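Local coordinates for protein serine protease pet (Escherichia coli, PDB 4OM9) that is a secreted autotransporter enterotoxin of enteroaggregative strains, a serine protease whose passenger domain probably cleaves host proteins such as alpha-fodrin, at residues V670-T681 with N690-S701; S661-I669 with L683-V691. All coordinates share one frame; numbering follows the deposited sequence.

Contact 1 of 2, residues V670-T681 with N690-S701; sequences VTLNTVSSLDRT and NVTASSSLFTTS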
loop_
_atom_site.group_PDB
_atom_site.type_symbol
_atom_site.label_atom_id
_atom_site.label_comp_id
_atom_site.label_asym_id
_atom_site.label_seq_id
_atom_site.Cartn_x
_atom_site.Cartn_y
_atom_site.Cartn_z
ATOM N N VAL A 670 5.328 -1.944 15.634
ATOM C CA VAL A 670 4.149 -2.512 16.254
ATOM C C VAL A 670 3.622 -1.693 17.424
ATOM O O VAL A 670 4.388 -1.318 18.322
ATOM C CB VAL A 670 4.440 -3.918 16.764
ATOM C CG1 VAL A 670 3.204 -4.503 17.423
ATOM C CG2 VAL A 670 4.936 -4.802 15.625
ATOM N N THR A 671 2.316 -1.448 17.421
ATOM C CA THR A 671 1.633 -0.763 18.511
ATOM C C THR A 671 0.470 -1.575 19.089
ATOM O O THR A 671 -0.641 -1.568 18.563
ATOM C CB THR A 671 1.095 0.586 18.057
ATOM O OG1 THR A 671 2.174 1.372 17.538
ATOM C CG2 THR A 671 0.422 1.312 19.218
ATOM N N LEU A 672 0.716 -2.275 20.182
ATOM C CA LEU A 672 -0.339 -3.054 20.782
ATOM C C LEU A 672 -1.217 -2.167 21.649
ATOM O O LEU A 672 -0.967 -2.005 22.843
ATOM C CB LEU A 672 0.249 -4.202 21.582
ATOM C CG LEU A 672 1.176 -5.081 20.735
ATOM C CD1 LEU A 672 1.700 -6.269 21.538
ATOM C CD2 LEU A 672 0.476 -5.549 19.467
ATOM N N ASN A 673 -2.247 -1.584 21.034
ATOM C CA ASN A 673 -3.204 -0.747 21.757
ATOM C C ASN A 673 -4.532 -1.458 21.992
ATOM O O ASN A 673 -5.542 -0.833 22.307
ATOM C CB ASN A 673 -3.430 0.588 21.023
ATOM C CG ASN A 673 -4.008 0.421 19.614
ATOM O OD1 ASN A 673 -4.366 -0.673 19.187
ATOM N ND2 ASN A 673 -4.111 1.526 18.899
ATOM N N THR A 674 -4.508 -2.778 21.849
ATOM C CA THR A 674 -5.628 -3.638 22.204
ATOM C C THR A 674 -5.071 -4.778 23.047
ATOM O O THR A 674 -3.955 -5.233 22.804
ATOM C CB THR A 674 -6.359 -4.182 20.937
ATOM O OG1 THR A 674 -7.316 -3.218 20.484
ATOM C CG2 THR A 674 -7.070 -5.479 21.232
ATOM N N VAL A 675 -5.844 -5.232 24.031
ATOM C CA VAL A 675 -5.376 -6.224 24.997
ATOM C C VAL A 675 -4.870 -7.502 24.340
ATOM O O VAL A 675 -5.577 -8.125 23.565
ATOM C CB VAL A 675 -6.494 -6.596 26.002
ATOM C CG1 VAL A 675 -6.026 -7.714 26.928
ATOM C CG2 VAL A 675 -6.931 -5.373 26.799
ATOM N N SER A 676 -3.648 -7.899 24.674
ATOM C CA SER A 676 -3.035 -9.087 24.087
ATOM C C SER A 676 -2.917 -10.243 25.082
ATOM O O SER A 676 -2.512 -10.067 26.236
ATOM C CB SER A 676 -1.652 -8.750 23.521
ATOM O OG SER A 676 -1.767 -8.065 22.290
ATOM N N SER A 677 -3.261 -11.432 24.608
ATOM C CA SER A 677 -3.220 -12.626 25.423
ATOM C C SER A 677 -2.536 -13.775 24.674
ATOM O O SER A 677 -3.057 -14.292 23.691
ATOM C CB SER A 677 -4.641 -13.003 25.846
ATOM O OG SER A 677 -4.856 -14.397 25.707
ATOM N N LEU A 678 -1.350 -14.152 25.131
ATOM C CA LEU A 678 -0.588 -15.231 24.518
ATOM C C LEU A 678 -0.511 -16.444 25.455
ATOM O O LEU A 678 0.021 -16.366 26.573
ATOM C CB LEU A 678 0.814 -14.755 24.160
ATOM C CG LEU A 678 1.101 -13.886 22.929
ATOM C CD1 LEU A 678 -0.131 -13.160 22.365
ATOM C CD2 LEU A 678 2.230 -12.891 23.201
ATOM N N ASP A 679 -1.059 -17.568 25.009
ATOM C CA ASP A 679 -1.021 -18.783 25.807
ATOM C C ASP A 679 -0.182 -19.834 25.114
ATOM O O ASP A 679 -0.598 -20.376 24.102
ATOM C CB ASP A 679 -2.427 -19.312 26.063
ATOM C CG ASP A 679 -2.428 -20.528 26.970
ATOM O OD1 ASP A 679 -1.398 -20.781 27.621
ATOM O OD2 ASP A 679 -3.459 -21.238 27.035
ATOM N N ARG A 680 0.992 -20.122 25.671
ATOM C CA ARG A 680 1.958 -21.027 25.050
ATOM C C ARG A 680 2.386 -20.454 23.702
ATOM O O ARG A 680 2.723 -21.176 22.769
ATOM C CB ARG A 680 1.369 -22.438 24.904
ATOM C CG ARG A 680 0.669 -22.922 26.169
ATOM C CD ARG A 680 0.228 -24.373 26.095
ATOM N NE ARG A 680 -0.743 -24.633 25.033
ATOM C CZ ARG A 680 -2.034 -24.318 25.093
ATOM N NH1 ARG A 680 -2.534 -23.703 26.153
ATOM N NH2 ARG A 680 -2.831 -24.612 24.085
ATOM N N THR A 681 2.373 -19.133 23.620
ATOM C CA THR A 681 2.703 -18.450 22.385
ATOM C C THR A 681 3.966 -17.584 22.490
ATOM O O THR A 681 3.906 -16.435 22.919
ATOM C CB THR A 681 1.499 -17.584 21.889
ATOM O OG1 THR A 681 0.402 -18.444 21.522
ATOM C CG2 THR A 681 1.899 -16.702 20.672
ATOM N N ASN A 690 10.568 -1.899 16.663
ATOM C CA ASN A 690 10.015 -1.011 17.686
ATOM C C ASN A 690 8.634 -1.473 18.107
ATOM O O ASN A 690 7.661 -1.342 17.357
ATOM C CB ASN A 690 9.921 0.437 17.195
ATOM C CG ASN A 690 11.244 0.995 16.763
ATOM O OD1 ASN A 690 12.296 0.431 17.062
ATOM N ND2 ASN A 690 11.206 2.127 16.062
ATOM N N VAL A 691 8.545 -2.013 19.310
ATOM C CA VAL A 691 7.294 -2.500 19.828
ATOM C C VAL A 691 6.859 -1.688 21.038
ATOM O O VAL A 691 7.556 -1.631 22.060
ATOM C CB VAL A 691 7.409 -3.994 20.184
ATOM C CG1 VAL A 691 6.044 -4.588 20.561
ATOM C CG2 VAL A 691 8.016 -4.742 19.008
ATOM N N THR A 692 5.710 -1.043 20.908
ATOM C CA THR A 692 5.096 -0.322 22.010
ATOM C C THR A 692 3.748 -0.953 22.339
ATOM O O THR A 692 2.880 -1.083 21.469
ATOM C CB THR A 692 4.890 1.169 21.679
ATOM O OG1 THR A 692 6.059 1.690 21.029
ATOM C CG2 THR A 692 4.601 1.963 22.941
ATOM N N ALA A 693 3.575 -1.352 23.592
ATOM C CA ALA A 693 2.322 -1.952 24.025
ATOM C C ALA A 693 1.631 -1.076 25.068
ATOM O O ALA A 693 1.961 -1.132 26.246
ATOM C CB ALA A 693 2.567 -3.344 24.575
ATOM N N SER A 694 0.671 -0.272 24.628
ATOM C CA SER A 694 -0.023 0.662 25.505
ATOM C C SER A 694 -1.233 -0.006 26.128
ATOM O O SER A 694 -2.008 0.610 26.862
ATOM C CB SER A 694 -0.447 1.912 24.732
ATOM O OG SER A 694 0.666 2.508 24.085
ATOM N N SER A 695 -1.384 -1.283 25.816
ATOM C CA SER A 695 -2.527 -2.059 26.256
ATOM C C SER A 695 -2.007 -3.305 26.951
ATOM O O SER A 695 -0.931 -3.795 26.608
ATOM C CB SER A 695 -3.421 -2.410 25.055
ATOM O OG SER A 695 -4.571 -3.134 25.448
ATOM N N SER A 696 -2.759 -3.813 27.922
ATOM C CA SER A 696 -2.338 -4.987 28.696
ATOM C C SER A 696 -1.829 -6.157 27.847
ATOM O O SER A 696 -2.422 -6.501 26.821
ATOM C CB SER A 696 -3.494 -5.489 29.562
ATOM O OG SER A 696 -3.662 -4.715 30.731
ATOM N N LEU A 697 -0.739 -6.778 28.287
ATOM C CA LEU A 697 -0.236 -7.974 27.630
ATOM C C LEU A 697 0.088 -9.083 28.629
ATOM O O LEU A 697 1.023 -8.963 29.410
ATOM C CB LEU A 697 0.996 -7.645 26.797
ATOM C CG LEU A 697 1.648 -8.825 26.075
ATOM C CD1 LEU A 697 2.001 -8.439 24.653
ATOM C CD2 LEU A 697 2.890 -9.287 26.821
ATOM N N PHE A 698 -0.697 -10.156 28.590
ATOM C CA PHE A 698 -0.495 -11.323 29.442
ATOM C C PHE A 698 0.017 -12.475 28.604
ATOM O O PHE A 698 -0.421 -12.662 27.473
ATOM C CB PHE A 698 -1.789 -11.740 30.136
ATOM C CG PHE A 698 -2.561 -10.599 30.712
ATOM C CD1 PHE A 698 -3.417 -9.854 29.919
ATOM C CD2 PHE A 698 -2.442 -10.271 32.047
ATOM C CE1 PHE A 698 -4.130 -8.800 30.445
ATOM C CE2 PHE A 698 -3.147 -9.217 32.581
ATOM C CZ PHE A 698 -3.994 -8.479 31.782
ATOM N N THR A 699 0.941 -13.251 29.156
ATOM C CA THR A 699 1.504 -14.372 28.424
ATOM C C THR A 699 1.976 -15.477 29.362
ATOM O O THR A 699 2.723 -15.234 30.314
ATOM C CB THR A 699 2.664 -13.924 27.548
ATOM O OG1 THR A 699 2.196 -12.924 26.640
ATOM C CG2 THR A 699 3.198 -15.085 26.746
ATOM N N THR A 700 1.532 -16.694 29.082
ATOM C CA THR A 700 1.944 -17.851 29.857
ATOM C C THR A 700 3.322 -18.314 29.412
ATOM O O THR A 700 3.871 -19.275 29.938
ATOM C CB THR A 700 0.938 -18.993 29.716
ATOM O OG1 THR A 700 0.841 -19.379 28.337
ATOM C CG2 THR A 700 -0.430 -18.544 30.219
ATOM N N SER A 701 3.872 -17.600 28.439
ATOM C CA SER A 701 5.159 -17.912 27.849
ATOM C C SER A 701 6.104 -16.729 28.036
ATOM O O SER A 701 5.863 -15.867 28.879
ATOM C CB SER A 701 4.990 -18.237 26.362
ATOM O OG SER A 701 6.212 -18.633 25.767
#

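Contact 2 of 2, residues S661-I669 with L683-V691; sequences SISIGDKAI and LTIHKGANV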
loop_
_atom_site.group_PDB
_atom_site.type_symbol
_atom_site.label_atom_id
_atom_site.label_comp_id
_atom_site.label_asym_id
_atom_site.label_seq_id
_atom_site.Cartn_x
_atom_site.Cartn_y
_atom_site.Cartn_z
ATOM N N SER A 661 3.699 -19.319 17.046
ATOM C CA SER A 661 4.695 -18.343 17.485
ATOM C C SER A 661 4.511 -16.954 16.852
ATOM O O SER A 661 3.821 -16.814 15.847
ATOM C CB SER A 661 6.097 -18.877 17.187
ATOM O OG SER A 661 6.262 -19.052 15.796
ATOM N N ILE A 662 5.131 -15.940 17.457
ATOM C CA ILE A 662 5.075 -14.586 16.935
ATOM C C ILE A 662 6.478 -14.025 16.773
ATOM O O ILE A 662 7.340 -14.204 17.645
ATOM C CB ILE A 662 4.251 -13.633 17.848
ATOM C CG1 ILE A 662 2.829 -14.149 18.030
ATOM C CG2 ILE A 662 4.215 -12.232 17.255
ATOM C CD1 ILE A 662 1.987 -13.299 18.993
ATOM N N SER A 663 6.709 -13.333 15.663
ATOM C CA SER A 663 8.030 -12.815 15.350
ATOM C C SER A 663 7.908 -11.399 14.825
ATOM O O SER A 663 7.089 -11.118 13.947
ATOM C CB SER A 663 8.720 -13.702 14.328
ATOM O OG SER A 663 10.016 -13.255 14.057
ATOM N N ILE A 664 8.718 -10.500 15.366
ATOM C CA ILE A 664 8.698 -9.114 14.934
ATOM C C ILE A 664 10.095 -8.749 14.458
ATOM O O ILE A 664 11.063 -8.800 15.220
ATOM C CB ILE A 664 8.212 -8.192 16.058
ATOM C CG1 ILE A 664 6.829 -8.679 16.520
ATOM C CG2 ILE A 664 8.159 -6.749 15.586
ATOM C CD1 ILE A 664 6.152 -7.815 17.554
ATOM N N GLY A 665 10.198 -8.427 13.173
ATOM C CA GLY A 665 11.485 -8.260 12.542
ATOM C C GLY A 665 11.929 -6.827 12.302
ATOM O O GLY A 665 11.236 -5.866 12.630
ATOM N N ASP A 666 13.116 -6.706 11.726
ATOM C CA ASP A 666 13.747 -5.419 11.483
ATOM C C ASP A 666 12.825 -4.417 10.772
ATOM O O ASP A 666 12.101 -4.773 9.842
ATOM C CB ASP A 666 15.030 -5.631 10.679
ATOM C CG ASP A 666 15.900 -4.396 10.643
ATOM O OD1 ASP A 666 15.690 -3.499 11.486
ATOM O OD2 ASP A 666 16.790 -4.321 9.771
ATOM N N LYS A 667 12.835 -3.180 11.266
ATOM C CA LYS A 667 12.101 -2.048 10.692
ATOM C C LYS A 667 10.575 -2.095 10.910
ATOM O O LYS A 667 9.880 -1.137 10.581
ATOM C CB LYS A 667 12.417 -1.913 9.194
ATOM C CG LYS A 667 13.884 -1.566 8.909
ATOM C CD LYS A 667 14.129 -1.266 7.427
ATOM C CE LYS A 667 15.549 -0.735 7.186
ATOM N NZ LYS A 667 16.590 -1.653 7.737
ATOM N N ALA A 668 10.060 -3.179 11.489
ATOM C CA ALA A 668 8.642 -3.231 11.844
ATOM C C ALA A 668 8.331 -2.286 13.008
ATOM O O ALA A 668 9.117 -2.144 13.938
ATOM C CB ALA A 668 8.219 -4.662 12.195
ATOM N N ILE A 669 7.178 -1.632 12.939
ATOM C CA ILE A 669 6.702 -0.802 14.035
ATOM C C ILE A 669 5.329 -1.281 14.481
ATOM O O ILE A 669 4.315 -1.055 13.800
ATOM C CB ILE A 669 6.628 0.676 13.649
ATOM C CG1 ILE A 669 8.003 1.158 13.181
ATOM C CG2 ILE A 669 6.121 1.496 14.826
ATOM C CD1 ILE A 669 8.055 2.616 12.795
ATOM N N LEU A 683 6.968 -15.103 21.945
ATOM C CA LEU A 683 7.098 -13.821 21.274
ATOM C C LEU A 683 8.553 -13.411 21.123
ATOM O O LEU A 683 9.254 -13.215 22.120
ATOM C CB LEU A 683 6.339 -12.740 22.042
ATOM C CG LEU A 683 6.557 -11.316 21.508
ATOM C CD1 LEU A 683 6.269 -11.239 20.025
ATOM C CD2 LEU A 683 5.700 -10.324 22.254
ATOM N N THR A 684 9.010 -13.261 19.885
ATOM C CA THR A 684 10.394 -12.865 19.655
ATOM C C THR A 684 10.495 -11.543 18.915
ATOM O O THR A 684 10.066 -11.427 17.773
ATOM C CB THR A 684 11.175 -13.933 18.871
ATOM O OG1 THR A 684 11.235 -15.138 19.644
ATOM C CG2 THR A 684 12.600 -13.456 18.609
ATOM N N ILE A 685 11.076 -10.551 19.585
ATOM C CA ILE A 685 11.269 -9.219 19.014
ATOM C C ILE A 685 12.711 -9.075 18.566
ATOM O O ILE A 685 13.611 -9.027 19.397
ATOM C CB ILE A 685 10.902 -8.133 20.032
ATOM C CG1 ILE A 685 9.434 -8.313 20.445
ATOM C CG2 ILE A 685 11.156 -6.765 19.468
ATOM C CD1 ILE A 685 8.909 -7.280 21.412
ATOM N N HIS A 686 12.932 -9.047 17.254
ATOM C CA HIS A 686 14.291 -9.049 16.706
ATOM C C HIS A 686 14.934 -7.666 16.683
ATOM O O HIS A 686 14.262 -6.649 16.852
ATOM C CB HIS A 686 14.312 -9.607 15.281
ATOM C CG HIS A 686 13.933 -11.052 15.177
ATOM N ND1 HIS A 686 14.834 -12.074 15.366
ATOM C CD2 HIS A 686 12.749 -11.641 14.869
ATOM C CE1 HIS A 686 14.224 -13.237 15.191
ATOM N NE2 HIS A 686 12.962 -13.000 14.885
ATOM N N LYS A 687 16.243 -7.653 16.450
ATOM C CA LYS A 687 17.017 -6.420 16.361
ATOM C C LYS A 687 16.495 -5.540 15.232
ATOM O O LYS A 687 16.327 -5.996 14.095
ATOM C CB LYS A 687 18.501 -6.736 16.153
ATOM C CG LYS A 687 19.409 -5.517 16.039
ATOM C CD LYS A 687 20.880 -5.922 16.171
ATOM C CE LYS A 687 21.827 -4.739 15.989
ATOM N NZ LYS A 687 21.692 -3.730 17.075
ATOM N N GLY A 688 16.221 -4.283 15.561
ATOM C CA GLY A 688 15.672 -3.359 14.591
ATOM C C GLY A 688 14.159 -3.167 14.607
ATOM O O GLY A 688 13.628 -2.442 13.761
ATOM N N ALA A 689 13.468 -3.789 15.562
ATOM C CA ALA A 689 12.026 -3.594 15.707
ATOM C C ALA A 689 11.688 -2.603 16.827
ATOM O O ALA A 689 12.427 -2.479 17.803
ATOM C CB ALA A 689 11.331 -4.931 15.962
ATOM N N ASN A 690 10.568 -1.899 16.663
ATOM C CA ASN A 690 10.015 -1.011 17.686
ATOM C C ASN A 690 8.634 -1.473 18.107
ATOM O O ASN A 690 7.661 -1.342 17.357
ATOM C CB ASN A 690 9.921 0.437 17.195
ATOM C CG ASN A 690 11.244 0.995 16.763
ATOM O OD1 ASN A 690 12.296 0.431 17.062
ATOM N ND2 ASN A 690 11.206 2.127 16.062
ATOM N N VAL A 691 8.545 -2.013 19.310
ATOM C CA VAL A 691 7.294 -2.500 19.828
ATOM C C VAL A 691 6.859 -1.688 21.038
ATOM O O VAL A 691 7.556 -1.631 22.060
ATOM C CB VAL A 691 7.409 -3.994 20.184
ATOM C CG1 VAL A 691 6.044 -4.588 20.561
ATOM C CG2 VAL A 691 8.016 -4.742 19.008
HETATM O O HOH W 1 8.833 -16.392 18.791
#

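Contact 1 of 2, residues V670-T681 with N690-S701
Parallel strand pairing between successive turns of the beta-helix joins 670-681 to 690-701. Strand 670-672 lies beside 690-693, and strand 676-679 beside 697-699, with a corner between. In the first pair Thr692 N bonds to Val670 O at 2.9 Å, nearly straight at 173°. The second pair starts with Ser676 N on Ser696 O and ends with Thr700 N on Leu678 O. At the corner Leu672 is the centre of an inverse gamma turn, and its carbonyl oxygen takes weak bonds from Ser694 N and Ser695 N. CB of Ser695 points to the other segment and lies 3.4 Å from Asn673 C. Strands of successive coils paired in parallel and in register are characteristic of the right-handed beta-helix of autotransporter passenger domains. Val670, Leu672, Leu678, Val691 and Leu697 all lie on the buried face. The methyl CD1 of Leu672 meets CD1 of Leu697 at 3.8 Å. Leu697 CD1 also touches Ser676 CB, while Ser676 OG bonds to Ile655 N of the preceding turn. Thr699 is on this buried side too. Its OG1 donates to Phe698 O from above the carbonyl plane, and the same oxygen accepts Leu678 N. Phe698 lies on the face of Ser677, and Val675 CG1 from the corner comes to the edge of its ring, 4.1 Å from CE1. With chi1 at 60°, Thr700 OG1 sits between its own backbone N and carbonyl carbon and donates to the anti lone pair of Asp679 OD1 at 2.7 Å. Asp679 OD2 forms a salt bridge with Arg680 NH1, and Arg680 NE pairs with Asp659.

Contact 2 of 2, residues S661-I669 with L683-V691
Ile662 O is gripped by two donors, Thr684 N at 2.9 Å and a water. Thr684 N lies 27° out of the Ile662 carbonyl plane. The same water lies 2.8 Å from Thr684 OG1, so it links this hydroxyl to the neighbouring strand. Ile664 continues the parallel pairing: its N bonds to Thr684 O, and its O receives His686 N at 2.8 Å. Beyond these bonds each chain makes a type II turn, Gly665 to Ala668 and His686 to Ala689. The turns stack as corners of adjacent beta-helix coils. Lys667 N reaches Gly688 O at 2.7 Å, but from well above the carbonyl plane. Gly688 has a positive phi (97°), and its CA lies 3.1 Å from Asp666 OD1. Past the turns, Asn690 N bonds to Ala668 O almost straight, at 178°. The inner face is aliphatic. Leu683 CD1 meets Ile662 CG2 at 3.6 Å. Ile664 CG2, anti to the backbone N, rests against the methyl of Ala689 (CB) at 3.7 Å. Its CD1 meets Val691 CG2 tip to tip. The edge of the His686 ring meets Ser663 OG, which is on the opposite face, with NE2 3.1 Å away. Thr684 CG2 lies over one face of this ring, toward its rim. Strand 661-664 is also paired with strand 611-614, through Ser661 and Ser663. Leu683 touches Ile703 of strand 703-705, and Ile685 touches Leu709 of strand 708-712, so the contact lies between earlier and later coils of the helix.

Overall arrangement
The centres of contacts 1 and 2 are about 13 Å apart. Their segments alternate along the chain: 661-669, 670-681, 683-691 and 690-701. Contact 2 therefore joins the first part of two successive coils, and contact 1 joins the next part. Both use strands 668-672 and 690-693, and Asn690 and Val691 belong to both. Their inward side chains meet in the same core: Val670 CG2 touches Ile664 CG2, and Leu678 CD1 lies by Ile662 CD1. Together they follow the winding of the beta-helix, the long stalk of the passenger domain.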